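Local coordinates for protein Eps1p (PDB 4TW5) that is of unknown function but belongs to the thioredoxin clan, with a second domain that also appears thioredoxin-like, at residues 126-131 with 187-192; 134-139 with 198-203; 152-157 with 238-243. All blocks are in the same frame, centred on the assembly; numbering follows the deposited sequence.

Contact 1 (126-131 with 187-192); sequences TDLDSA and WKIISR
Lys-188 lies against Leu-128 and ends on the carbonyls of Leu-128, in a short 3-10 turn, and of Ala-131 just after it. Its CG is anti to the backbone N (chi1 -178°), and the chain runs on extended. The lysine and leucine side chains lie alongside each other and run opposite ways. CB of Lys-188 is 4.1 Å from Leu-128 CD2. CG sits about equally near both methyls of that leucine. CD makes the closest carbon contact, 3.6 Å from Leu-128 CG. CE already passes into polar surroundings, 3.1 Å from Ala-131 O. NZ gives a hydrogen bond of 3.1 Å to Leu-128 O, coming from above the carbonyl plane (50° out of it). Ala-131 N reaches the same oxygen from the other face, so one turn carbonyl is held by two donors. A weak bond of 3.0 Å joins NZ to Ala-131 O. Asp-169 completes the site with a salt bridge to NZ, which probably balances its charge.

Two further contacts flank the lysine. Leu-128 CD2 rests on Ile-189 CG1 at 3.9 Å. The CB of Ala-131 stands over the centre of the Arg-192 guanidinium, 3.4 Å above its plane.

The arrangement is a loop packed on a helix face. The loop leads from helix 121-124 to strand 136-137, and the face belongs to helix 180-196. Pro-121 of helix 121-124 touches both Leu-128 and Ile-189. From helix 180-196, Trp-187 packs on strands 155-160 and 200-205, so the helix lies between the loop and the sheet.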
ATOM      1  N   THR A 126      15.227 -13.710  37.026  1.00 39.10           N
ATOM      2  CA  THR A 126      15.550 -14.937  36.313  1.00 39.47           C
ATOM      3  C   THR A 126      15.774 -14.594  34.847  1.00 38.11           C
ATOM      4  O   THR A 126      15.523 -13.473  34.417  1.00 41.29           O
ATOM      5  CB  THR A 126      14.441 -16.010  36.447  1.00 41.69           C
ATOM      6  OG1 THR A 126      13.259 -15.583  35.764  1.00 34.42           O
ATOM      7  CG2 THR A 126      14.137 -16.287  37.916  1.00 40.80           C
ATOM      8  N   ASP A 127      16.206 -15.573  34.071  1.00 38.35           N
ATOM      9  CA  ASP A 127      16.677 -15.314  32.722  1.00 37.26           C
ATOM     10  C   ASP A 127      15.662 -15.639  31.651  1.00 33.07           C
ATOM     11  O   ASP A 127      15.429 -16.807  31.343  1.00 36.28           O
ATOM     12  CB  ASP A 127      17.947 -16.140  32.493  1.00 40.85           C
ATOM     13  CG  ASP A 127      18.567 -15.907  31.141  1.00 41.37           C
ATOM     14  OD1 ASP A 127      18.338 -14.834  30.528  1.00 40.95           O
ATOM     15  OD2 ASP A 127      19.265 -16.831  30.681  1.00 37.27           O
ATOM     16  N   LEU A 128      15.128 -14.594  31.034  1.00 26.06           N
ATOM     17  CA  LEU A 128      14.077 -14.710  30.023  1.00 30.83           C
ATOM     18  C   LEU A 128      14.521 -15.465  28.764  1.00 31.10           C
ATOM     19  O   LEU A 128      13.697 -16.081  28.094  1.00 38.61           O
ATOM     20  CB  LEU A 128      13.558 -13.322  29.646  1.00 29.79           C
ATOM     21  CG  LEU A 128      12.341 -13.226  28.734  1.00 24.69           C
ATOM     22  CD1 LEU A 128      11.076 -13.842  29.399  1.00 30.88           C
ATOM     23  CD2 LEU A 128      12.131 -11.786  28.299  1.00 20.33           C
ATOM     24  N   ASP A 129      15.816 -15.432  28.455  1.00 34.71           N
ATOM     25  CA  ASP A 129      16.383 -16.146  27.295  1.00 32.82           C
ATOM     26  C   ASP A 129      16.215 -17.661  27.348  1.00 34.11           C
ATOM     27  O   ASP A 129      16.284 -18.328  26.325  1.00 33.91           O
ATOM     28  CB  ASP A 129      17.888 -15.874  27.183  1.00 35.57           C
ATOM     29  CG  ASP A 129      18.226 -14.509  26.628  1.00 45.87           C
ATOM     30  OD1 ASP A 129      17.403 -13.562  26.700  1.00 43.94           O
ATOM     31  OD2 ASP A 129      19.392 -14.382  26.178  1.00 48.20           O
ATOM     32  N   SER A 130      16.038 -18.215  28.541  1.00 36.50           N
ATOM     33  CA  SER A 130      15.875 -19.660  28.669  1.00 36.38           C
ATOM     34  C   SER A 130      14.509 -20.092  28.177  1.00 32.04           C
ATOM     35  O   SER A 130      14.309 -21.254  27.833  1.00 39.22           O
ATOM     36  CB  SER A 130      16.039 -20.089  30.128  1.00 31.92           C
ATOM     37  OG  SER A 130      17.296 -19.656  30.621  1.00 46.27           O
ATOM     38  N   ALA A 131      13.576 -19.148  28.107  1.00 28.51           N
ATOM     39  CA  ALA A 131      12.209 -19.493  27.734  1.00 30.93           C
ATOM     40  C   ALA A 131      11.896 -19.094  26.299  1.00 33.09           C
ATOM     41  O   ALA A 131      12.500 -18.168  25.744  1.00 30.24           O
ATOM     42  CB  ALA A 131      11.248 -18.863  28.668  1.00 25.08           C
ATOM     43  N   TRP A 187       7.111  -7.761  25.167  1.00 22.96           N
ATOM     44  CA  TRP A 187       6.157  -8.601  24.459  1.00 18.26           C
ATOM     45  C   TRP A 187       6.286 -10.087  24.805  1.00 25.20           C
ATOM     46  O   TRP A 187       5.283 -10.799  24.939  1.00 22.68           O
ATOM     47  CB  TRP A 187       6.277  -8.401  22.962  1.00 17.69           C
ATOM     48  CG  TRP A 187       5.197  -9.099  22.252  1.00 19.96           C
ATOM     49  CD1 TRP A 187       5.322 -10.178  21.434  1.00 20.87           C
ATOM     50  CD2 TRP A 187       3.791  -8.814  22.341  1.00 16.29           C
ATOM     51  NE1 TRP A 187       4.092 -10.567  20.982  1.00 25.23           N
ATOM     52  CE2 TRP A 187       3.125  -9.773  21.546  1.00 17.57           C
ATOM     53  CE3 TRP A 187       3.032  -7.857  23.036  1.00 18.48           C
ATOM     54  CZ2 TRP A 187       1.724  -9.801  21.393  1.00 16.65           C
ATOM     55  CZ3 TRP A 187       1.607  -7.878  22.886  1.00 19.40           C
ATOM     56  CH2 TRP A 187       0.985  -8.842  22.053  1.00 17.36           C
ATOM     57  N   LYS A 188       7.518 -10.546  24.964  1.00 23.49           N
ATOM     58  CA  LYS A 188       7.778 -11.910  25.363  1.00 25.35           C
ATOM     59  C   LYS A 188       7.217 -12.193  26.761  1.00 24.20           C
ATOM     60  O   LYS A 188       6.586 -13.208  26.982  1.00 23.57           O
ATOM     61  CB  LYS A 188       9.285 -12.177  25.338  1.00 27.87           C
ATOM     62  CG  LYS A 188       9.689 -13.598  25.683  1.00 30.68           C
ATOM     63  CD  LYS A 188      11.148 -13.769  25.350  1.00 31.72           C
ATOM     64  CE  LYS A 188      11.636 -15.166  25.616  1.00 33.06           C
ATOM     65  NZ  LYS A 188      13.048 -15.300  25.184  1.00 29.05           N
ATOM     66  N   ILE A 189       7.421 -11.270  27.692  1.00 23.60           N
ATOM     67  CA  ILE A 189       6.934 -11.454  29.051  1.00 23.85           C
ATOM     68  C   ILE A 189       5.381 -11.495  29.041  1.00 28.06           C
ATOM     69  O   ILE A 189       4.773 -12.420  29.584  1.00 28.64           O
ATOM     70  CB  ILE A 189       7.473 -10.323  29.981  1.00 22.77           C
ATOM     71  CG1 ILE A 189       8.997 -10.375  30.056  1.00 24.96           C
ATOM     72  CG2 ILE A 189       6.916 -10.430  31.377  1.00 26.62           C
ATOM     73  CD1 ILE A 189       9.636  -9.146  30.700  1.00 24.12           C
ATOM     74  N   ILE A 190       4.770 -10.545  28.339  1.00 22.44           N
ATOM     75  CA  ILE A 190       3.332 -10.519  28.111  1.00 19.77           C
ATOM     76  C   ILE A 190       2.814 -11.807  27.521  1.00 23.67           C
ATOM     77  O   ILE A 190       1.722 -12.262  27.908  1.00 28.59           O
ATOM     78  CB  ILE A 190       2.948  -9.364  27.196  1.00 21.83           C
ATOM     79  CG1 ILE A 190       3.236  -8.047  27.901  1.00 27.12           C
ATOM     80  CG2 ILE A 190       1.506  -9.452  26.755  1.00 13.46           C
ATOM     81  CD1 ILE A 190       3.245  -6.862  26.984  1.00 26.76           C
ATOM     82  N   SER A 191       3.533 -12.387  26.563  1.00 19.32           N
ATOM     83  CA  SER A 191       3.029 -13.600  25.930  1.00 19.29           C
ATOM     84  C   SER A 191       2.984 -14.758  26.930  1.00 27.67           C
ATOM     85  O   SER A 191       2.041 -15.539  26.941  1.00 24.93           O
ATOM     86  CB  SER A 191       3.861 -13.993  24.725  1.00 26.78           C
ATOM     87  OG  SER A 191       5.079 -14.589  25.120  1.00 28.48           O
ATOM     88  N   ARG A 192       3.990 -14.845  27.791  1.00 29.35           N
ATOM     89  CA  ARG A 192       4.045 -15.949  28.728  1.00 33.05           C
ATOM     90  C   ARG A 192       3.035 -15.749  29.862  1.00 28.84           C
ATOM     91  O   ARG A 192       2.418 -16.689  30.284  1.00 28.78           O
ATOM     92  CB  ARG A 192       5.458 -16.112  29.276  1.00 27.44           C
ATOM     93  CG  ARG A 192       6.397 -16.810  28.282  1.00 35.26           C
ATOM     94  CD  ARG A 192       7.882 -16.792  28.710  1.00 33.91           C
ATOM     95  NE  ARG A 192       8.206 -17.333  30.038  1.00 33.08           N
ATOM     96  CZ  ARG A 192       8.201 -18.624  30.361  1.00 33.92           C
ATOM     97  NH1 ARG A 192       7.885 -19.537  29.461  1.00 34.21           N
ATOM     98  NH2 ARG A 192       8.542 -19.002  31.582  1.00 32.30           N
TER

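Contact 2 (134-139 with 198-203); sequences ESQYLE and DINTGH
Asn-200 meets Gln-136 where strand 200-205 begins to run beside the short strand 136-137. This is the parallel pairing at one edge of a thioredoxin-like sheet. The two amides cross with their planes 64° apart, and Asn-200 ND2 stays 3.8 Å from Gln-136 OE1, at packing distance.

Thr-201 follows. Its OG1 lies between the backbone N and the carbonyl carbon (chi1 46°), which brings it 3.3 Å from Ser-135 CA. Thr-201 N donates to a water at 3.0 Å, and the water also lies close to Glu-134 O and Gln-136 OE1. Thr-201 O takes the Gln-136 N-H at 2.7 Å, with the donor above the carbonyl plane.

Gly-202 pairs with Gln-136. Its CA touches Leu-138 CD1 and makes a CA-H...O contact with Gln-136 O.

His-203 buries the largest area of the contact. Its N donates to Gln-136 O at 2.8 Å, and its O accepts from Leu-138 N, straddling Tyr-137. With chi1 at 51°, CG turns back over the backbone. Gln-136 O then stands 3.4 Å above the imidazole plane, offset toward the rim. Tyr-137, its bridge partner, has CA over one ring face, 3.4 Å from His-203 NE2, and the side chains cross at about a right angle. NE2 bonds outside the pair to Lys-166 O. Ser-135 OG, also bonded to Trp-187 NE1, lies at the ring edge, near its plane, and hydrogen-bonds ND1 at 2.5 Å; either could be the donor.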
ATOM      1  N   GLU A 134       5.805 -17.236  23.603  1.00 24.71           N
ATOM      2  CA  GLU A 134       4.562 -17.898  23.213  1.00 27.00           C
ATOM      3  C   GLU A 134       3.879 -17.179  22.043  1.00 30.45           C
ATOM      4  O   GLU A 134       2.918 -17.713  21.472  1.00 22.73           O
ATOM      5  CB  GLU A 134       3.583 -17.987  24.399  1.00 30.82           C
ATOM      6  CG  GLU A 134       4.031 -18.901  25.560  1.00 32.48           C
ATOM      7  CD  GLU A 134       4.522 -20.272  25.093  1.00 42.91           C
ATOM      8  OE1 GLU A 134       3.811 -20.945  24.318  1.00 43.30           O
ATOM      9  OE2 GLU A 134       5.632 -20.683  25.501  1.00 50.67           O
ATOM     10  N   SER A 135       4.379 -15.982  21.685  1.00 22.42           N
ATOM     11  CA  SER A 135       3.767 -15.149  20.657  1.00 17.30           C
ATOM     12  C   SER A 135       3.759 -15.844  19.299  1.00 21.31           C
ATOM     13  O   SER A 135       4.776 -16.300  18.838  1.00 18.25           O
ATOM     14  CB  SER A 135       4.509 -13.817  20.565  1.00 33.14           C
ATOM     15  OG  SER A 135       4.058 -13.011  19.494  1.00 25.86           O
ATOM     16  N   GLN A 136       2.602 -15.934  18.653  1.00 22.01           N
ATOM     17  CA  GLN A 136       2.533 -16.654  17.376  1.00 26.28           C
ATOM     18  C   GLN A 136       2.669 -15.767  16.137  1.00 24.47           C
ATOM     19  O   GLN A 136       2.190 -14.637  16.087  1.00 22.66           O
ATOM     20  CB  GLN A 136       1.224 -17.434  17.293  1.00 30.20           C
ATOM     21  CG  GLN A 136       1.131 -18.570  18.293  1.00 38.42           C
ATOM     22  CD  GLN A 136      -0.293 -19.114  18.435  1.00 48.53           C
ATOM     23  OE1 GLN A 136      -0.999 -18.786  19.397  1.00 38.25           O
ATOM     24  NE2 GLN A 136      -0.716 -19.943  17.480  1.00 52.09           N
ATOM     25  N   TYR A 137       3.397 -16.283  15.157  1.00 30.50           N
ATOM     26  CA  TYR A 137       3.587 -15.608  13.893  1.00 26.25           C
ATOM     27  C   TYR A 137       2.296 -15.596  13.137  1.00 22.20           C
ATOM     28  O   TYR A 137       1.773 -16.635  12.792  1.00 31.69           O
ATOM     29  CB  TYR A 137       4.704 -16.287  13.104  1.00 29.10           C
ATOM     30  CG  TYR A 137       4.880 -15.823  11.675  1.00 28.99           C
ATOM     31  CD1 TYR A 137       5.401 -14.571  11.378  1.00 26.81           C
ATOM     32  CD2 TYR A 137       4.597 -16.679  10.620  1.00 32.13           C
ATOM     33  CE1 TYR A 137       5.585 -14.164  10.056  1.00 27.33           C
ATOM     34  CE2 TYR A 137       4.787 -16.286   9.305  1.00 40.67           C
ATOM     35  CZ  TYR A 137       5.274 -15.023   9.028  1.00 35.28           C
ATOM     36  OH  TYR A 137       5.453 -14.645   7.717  1.00 44.71           O
ATOM     37  N   LEU A 138       1.772 -14.410  12.880  1.00 24.98           N
ATOM     38  CA  LEU A 138       0.533 -14.312  12.134  1.00 28.14           C
ATOM     39  C   LEU A 138       0.785 -13.648  10.803  1.00 27.04           C
ATOM     40  O   LEU A 138       1.159 -12.476  10.749  1.00 24.73           O
ATOM     41  CB  LEU A 138      -0.534 -13.515  12.920  1.00 22.77           C
ATOM     42  CG  LEU A 138      -0.877 -13.968  14.351  1.00 28.54           C
ATOM     43  CD1 LEU A 138      -1.797 -12.962  15.041  1.00 19.43           C
ATOM     44  CD2 LEU A 138      -1.540 -15.390  14.361  1.00 19.11           C
ATOM     45  N   GLU A 139       0.520 -14.386   9.732  1.00 29.84           N
ATOM     46  CA  GLU A 139       0.453 -13.790   8.404  1.00 29.34           C
ATOM     47  C   GLU A 139      -0.863 -13.051   8.308  1.00 35.66           C
ATOM     48  O   GLU A 139      -1.764 -13.266   9.135  1.00 34.54           O
ATOM     49  CB  GLU A 139       0.531 -14.854   7.317  1.00 32.19           C
ATOM     50  CG  GLU A 139       1.823 -15.632   7.352  1.00 45.25           C
ATOM     51  CD  GLU A 139       2.002 -16.483   6.122  1.00 55.86           C
ATOM     52  OE1 GLU A 139       1.129 -16.418   5.227  1.00 63.04           O
ATOM     53  OE2 GLU A 139       3.010 -17.220   6.059  1.00 62.79           O
ATOM     54  N   ASP A 198      -4.688 -18.631  29.306  1.00 27.71           N
ATOM     55  CA  ASP A 198      -5.130 -19.232  28.058  1.00 33.92           C
ATOM     56  C   ASP A 198      -5.616 -18.139  27.086  1.00 29.41           C
ATOM     57  O   ASP A 198      -6.586 -18.321  26.358  1.00 33.59           O
ATOM     58  CB  ASP A 198      -6.227 -20.264  28.323  1.00 31.77           C
ATOM     59  CG  ASP A 198      -6.396 -21.247  27.183  1.00 40.18           C
ATOM     60  OD1 ASP A 198      -5.420 -21.472  26.445  1.00 49.24           O
ATOM     61  OD2 ASP A 198      -7.513 -21.790  27.011  1.00 50.56           O
ATOM     62  N   ILE A 199      -4.955 -16.988  27.135  1.00 30.90           N
ATOM     63  CA  ILE A 199      -5.105 -15.922  26.136  1.00 24.19           C
ATOM     64  C   ILE A 199      -3.922 -16.018  25.165  1.00 29.48           C
ATOM     65  O   ILE A 199      -2.751 -16.076  25.573  1.00 26.95           O
ATOM     66  CB  ILE A 199      -5.205 -14.549  26.818  1.00 24.41           C
ATOM     67  CG1 ILE A 199      -6.515 -14.490  27.624  1.00 19.55           C
ATOM     68  CG2 ILE A 199      -5.145 -13.395  25.791  1.00 22.56           C
ATOM     69  CD1 ILE A 199      -6.667 -13.268  28.456  1.00 20.39           C
ATOM     70  N   ASN A 200      -4.223 -16.086  23.879  1.00 24.20           N
ATOM     71  CA  ASN A 200      -3.169 -16.207  22.891  1.00 25.53           C
ATOM     72  C   ASN A 200      -2.510 -14.846  22.603  1.00 28.54           C
ATOM     73  O   ASN A 200      -3.088 -13.785  22.887  1.00 20.65           O
ATOM     74  CB  ASN A 200      -3.720 -16.835  21.618  1.00 28.07           C
ATOM     75  CG  ASN A 200      -4.108 -18.286  21.830  1.00 28.16           C
ATOM     76  OD1 ASN A 200      -4.023 -18.785  22.935  1.00 37.26           O
ATOM     77  ND2 ASN A 200      -4.529 -18.957  20.785  1.00 30.88           N
ATOM     78  N   THR A 201      -1.269 -14.907  22.113  1.00 26.66           N
ATOM     79  CA  THR A 201      -0.563 -13.734  21.593  1.00 28.83           C
ATOM     80  C   THR A 201      -0.050 -13.980  20.192  1.00 23.50           C
ATOM     81  O   THR A 201       0.295 -15.118  19.856  1.00 22.13           O
ATOM     82  CB  THR A 201       0.622 -13.357  22.454  1.00 19.48           C
ATOM     83  OG1 THR A 201       1.354 -14.542  22.753  1.00 30.79           O
ATOM     84  CG2 THR A 201       0.156 -12.714  23.755  1.00 25.83           C
ATOM     85  N   GLY A 202       0.016 -12.907  19.396  1.00 24.24           N
ATOM     86  CA  GLY A 202       0.483 -12.966  18.014  1.00 19.03           C
ATOM     87  C   GLY A 202       1.280 -11.711  17.619  1.00 21.77           C
ATOM     88  O   GLY A 202       1.125 -10.645  18.217  1.00 16.61           O
ATOM     89  N   HIS A 203       2.135 -11.847  16.610  1.00 17.17           N
ATOM     90  CA  HIS A 203       2.874 -10.715  16.092  1.00 21.83           C
ATOM     91  C   HIS A 203       2.731 -10.628  14.586  1.00 20.86           C
ATOM     92  O   HIS A 203       2.729 -11.628  13.879  1.00 23.02           O
ATOM     93  CB  HIS A 203       4.348 -10.783  16.522  1.00 20.70           C
ATOM     94  CG  HIS A 203       4.995 -12.089  16.232  1.00 20.75           C
ATOM     95  ND1 HIS A 203       5.025 -13.117  17.152  1.00 20.56           N
ATOM     96  CD2 HIS A 203       5.644 -12.540  15.134  1.00 22.40           C
ATOM     97  CE1 HIS A 203       5.634 -14.159  16.615  1.00 25.67           C
ATOM     98  NE2 HIS A 203       6.039 -13.827  15.401  1.00 26.81           N
TER
HETATM   99  O   HOH W   1      -0.021 -17.664  21.827  1.00 19.55           O

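Contact 3 (152-157 with 238-243); sequences TRPHLV and VLPNKT
His-155 and Val-238 exchange two backbone hydrogen bonds. His-155 N donates to Val-238 O at 3.1 Å, and Val-238 N donates to His-155 O at 2.9 Å. They form an antiparallel hydrogen-bonded pair between strands 155-160 and 234-238 of a thioredoxin-like sheet. Just before it, Pro-154 CA adds a CA-H...O contact of 3.3 Å to Val-238 O.

Beyond the pair the backbones stay close, but no more backbone hydrogen bonds join the two segments, and prolines carry the packing. Pro-240 sits at the second position of a type II beta turn from Leu-239 to Lys-242. Its ring crosses that of Pro-154, with Pro-154 CG 4.0 Å from Pro-240 CD. Pro-240 CB is 3.5 Å from Arg-153 O. Pro-154 CD in turn lies over the centre of the Arg-153 guanidinium, whose NE bonds to Asp-198 O and NH2 to Asp-197 O.

At the inner end, Val-238 CG2 meets Val-157 CG2 at 4.2 Å. Val-238 also packs on Phe-143 and Ile-147, so helix 140-150 covers this face of the sheet. At the outer end, the Asn-241 amide nitrogen ND2 comes 3.8 Å from Thr-152 CA.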
ATOM      1  N   THR A 152     -10.960 -18.866  18.924  1.00 32.93           N
ATOM      2  CA  THR A 152     -11.672 -19.563  19.994  1.00 31.63           C
ATOM      3  C   THR A 152     -11.165 -19.115  21.361  1.00 34.44           C
ATOM      4  O   THR A 152     -11.765 -19.424  22.389  1.00 37.08           O
ATOM      5  CB  THR A 152     -11.526 -21.091  19.870  1.00 34.63           C
ATOM      6  OG1 THR A 152     -10.133 -21.436  19.952  1.00 35.62           O
ATOM      7  CG2 THR A 152     -12.037 -21.568  18.525  1.00 33.00           C
ATOM      8  N   ARG A 153     -10.061 -18.375  21.377  1.00 28.62           N
ATOM      9  CA  ARG A 153      -9.602 -17.745  22.615  1.00 26.16           C
ATOM     10  C   ARG A 153      -9.299 -16.300  22.244  1.00 28.22           C
ATOM     11  O   ARG A 153      -9.176 -15.998  21.069  1.00 25.85           O
ATOM     12  CB  ARG A 153      -8.401 -18.495  23.217  1.00 27.84           C
ATOM     13  CG  ARG A 153      -8.753 -19.938  23.702  1.00 32.50           C
ATOM     14  CD  ARG A 153      -9.778 -19.902  24.875  1.00 29.44           C
ATOM     15  NE  ARG A 153      -9.224 -19.242  26.071  1.00 31.07           N
ATOM     16  CZ  ARG A 153      -9.901 -18.419  26.873  1.00 37.62           C
ATOM     17  NH1 ARG A 153     -11.176 -18.115  26.611  1.00 43.04           N
ATOM     18  NH2 ARG A 153      -9.300 -17.870  27.927  1.00 31.79           N
ATOM     19  N   PRO A 154      -9.273 -15.389  23.227  1.00 24.78           N
ATOM     20  CA  PRO A 154      -8.843 -14.026  22.911  1.00 20.35           C
ATOM     21  C   PRO A 154      -7.351 -14.033  22.436  1.00 28.19           C
ATOM     22  O   PRO A 154      -6.623 -14.940  22.828  1.00 26.77           O
ATOM     23  CB  PRO A 154      -9.010 -13.283  24.242  1.00 19.46           C
ATOM     24  CG  PRO A 154      -9.830 -14.226  25.136  1.00 22.60           C
ATOM     25  CD  PRO A 154      -9.524 -15.587  24.667  1.00 23.58           C
ATOM     26  N   HIS A 155      -6.951 -13.073  21.592  1.00 21.92           N
ATOM     27  CA  HIS A 155      -5.584 -12.943  21.045  1.00 24.42           C
ATOM     28  C   HIS A 155      -5.130 -11.506  21.255  1.00 23.37           C
ATOM     29  O   HIS A 155      -5.748 -10.583  20.708  1.00 22.45           O
ATOM     30  CB  HIS A 155      -5.517 -13.230  19.535  1.00 22.39           C
ATOM     31  CG  HIS A 155      -5.596 -14.673  19.169  1.00 26.56           C
ATOM     32  ND1 HIS A 155      -6.758 -15.410  19.300  1.00 29.75           N
ATOM     33  CD2 HIS A 155      -4.676 -15.511  18.634  1.00 26.50           C
ATOM     34  CE1 HIS A 155      -6.544 -16.644  18.871  1.00 25.53           C
ATOM     35  NE2 HIS A 155      -5.286 -16.730  18.466  1.00 27.81           N
ATOM     36  N   LEU A 156      -4.127 -11.300  22.095  1.00 16.94           N
ATOM     37  CA  LEU A 156      -3.469 -10.027  22.118  1.00 21.01           C
ATOM     38  C   LEU A 156      -2.501 -10.068  20.964  1.00 20.39           C
ATOM     39  O   LEU A 156      -1.703 -11.015  20.854  1.00 22.42           O
ATOM     40  CB  LEU A 156      -2.760  -9.786  23.438  1.00 21.98           C
ATOM     41  CG  LEU A 156      -2.421  -8.327  23.606  1.00 16.35           C
ATOM     42  CD1 LEU A 156      -3.740  -7.522  23.545  1.00 21.03           C
ATOM     43  CD2 LEU A 156      -1.720  -8.128  24.921  1.00 15.82           C
ATOM     44  N   VAL A 157      -2.628  -9.112  20.059  1.00 15.41           N
ATOM     45  CA  VAL A 157      -1.761  -9.065  18.890  1.00 19.99           C
ATOM     46  C   VAL A 157      -0.952  -7.779  18.830  1.00 20.83           C
ATOM     47  O   VAL A 157      -1.467  -6.669  19.061  1.00 22.94           O
ATOM     48  CB  VAL A 157      -2.542  -9.220  17.581  1.00 22.93           C
ATOM     49  CG1 VAL A 157      -1.581  -9.245  16.373  1.00 17.12           C
ATOM     50  CG2 VAL A 157      -3.393 -10.470  17.638  1.00 22.08           C
ATOM     51  N   VAL A 238      -8.102  -9.045  20.068  1.00 20.14           N
ATOM     52  CA  VAL A 238      -9.124  -9.707  19.268  1.00 21.06           C
ATOM     53  C   VAL A 238     -10.009 -10.604  20.145  1.00 22.37           C
ATOM     54  O   VAL A 238      -9.522 -11.510  20.809  1.00 19.97           O
ATOM     55  CB  VAL A 238      -8.534 -10.576  18.137  1.00 27.24           C
ATOM     56  CG1 VAL A 238      -9.660 -11.125  17.275  1.00 21.83           C
ATOM     57  CG2 VAL A 238      -7.522  -9.794  17.285  1.00 21.28           C
ATOM     58  N   LEU A 239     -11.308 -10.325  20.151  1.00 25.17           N
ATOM     59  CA  LEU A 239     -12.260 -11.117  20.912  1.00 24.08           C
ATOM     60  C   LEU A 239     -12.661 -12.350  20.125  1.00 24.77           C
ATOM     61  O   LEU A 239     -12.947 -12.268  18.931  1.00 23.46           O
ATOM     62  CB  LEU A 239     -13.478 -10.282  21.264  1.00 18.40           C
ATOM     63  CG  LEU A 239     -13.151  -9.113  22.193  1.00 28.35           C
ATOM     64  CD1 LEU A 239     -14.408  -8.350  22.567  1.00 38.10           C
ATOM     65  CD2 LEU A 239     -12.458  -9.599  23.464  1.00 25.66           C
ATOM     66  N   PRO A 240     -12.741 -13.492  20.813  1.00 25.25           N
ATOM     67  CA  PRO A 240     -13.039 -14.776  20.172  1.00 27.36           C
ATOM     68  C   PRO A 240     -14.512 -14.925  19.775  1.00 27.35           C
ATOM     69  O   PRO A 240     -15.405 -14.387  20.444  1.00 26.00           O
ATOM     70  CB  PRO A 240     -12.666 -15.793  21.255  1.00 27.38           C
ATOM     71  CG  PRO A 240     -12.941 -15.062  22.537  1.00 25.53           C
ATOM     72  CD  PRO A 240     -12.589 -13.617  22.277  1.00 22.40           C
ATOM     73  N   ASN A 241     -14.745 -15.628  18.672  1.00 22.06           N
ATOM     74  CA  ASN A 241     -16.096 -15.999  18.284  1.00 34.54           C
ATOM     75  C   ASN A 241     -17.084 -14.822  18.094  1.00 30.56           C
ATOM     76  O   ASN A 241     -18.293 -15.012  18.225  1.00 28.67           O
ATOM     77  CB  ASN A 241     -16.635 -17.011  19.314  1.00 27.13           C
ATOM     78  CG  ASN A 241     -15.903 -18.354  19.237  1.00 27.05           C
ATOM     79  OD1 ASN A 241     -15.770 -18.934  18.161  1.00 26.78           O
ATOM     80  ND2 ASN A 241     -15.372 -18.811  20.359  1.00 25.88           N
ATOM     81  N   LYS A 242     -16.560 -13.619  17.828  1.00 27.04           N
ATOM     82  CA  LYS A 242     -17.370 -12.452  17.429  1.00 27.74           C
ATOM     83  C   LYS A 242     -17.025 -12.062  16.005  1.00 26.13           C
ATOM     84  O   LYS A 242     -15.861 -12.036  15.637  1.00 25.54           O
ATOM     85  CB  LYS A 242     -17.172 -11.245  18.363  1.00 25.82           C
ATOM     86  CG  LYS A 242     -17.975 -11.334  19.627  1.00 38.74           C
ATOM     87  CD  LYS A 242     -17.635 -10.251  20.639  1.00 39.69           C
ATOM     88  CE  LYS A 242     -18.303 -10.596  21.993  1.00 48.85           C
ATOM     89  NZ  LYS A 242     -18.060  -9.586  23.070  1.00 63.93           N
ATOM     90  N   THR A 243     -18.036 -11.719  15.220  1.00 23.69           N
ATOM     91  CA  THR A 243     -17.837 -11.401  13.818  1.00 24.13           C
ATOM     92  C   THR A 243     -17.702  -9.880  13.537  1.00 25.15           C
ATOM     93  O   THR A 243     -17.459  -9.484  12.411  1.00 27.79           O
ATOM     94  CB  THR A 243     -18.988 -11.919  12.983  1.00 25.43           C
ATOM     95  OG1 THR A 243     -20.200 -11.478  13.587  1.00 26.85           O
ATOM     96  CG2 THR A 243     -18.972 -13.430  12.876  1.00 25.48           C
TER

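In the fold
From the N terminus, the chain completes the first sheet and helix 121-124, then enters the loop of contact 1. The first segments of contacts 2 and 3, 134-139 and 152-157, come next. The second segments come in the same order: 187-192, 198-203 and 238-243. No contact nests inside another; every pair crosses. Each closes a loop of 55 to 80 residues. Contact 2 and contact 3 share one sheet, where strands 200-205 and 155-160 are neighbours and Asn-200 bonds to the backbone beside His-155. Contact 1 fastens the incoming loop to helix 180-196. That helix meets contact 2 through Trp-187 NE1 and Ser-135 OG, 2.9 Å apart, and packs on Leu-156.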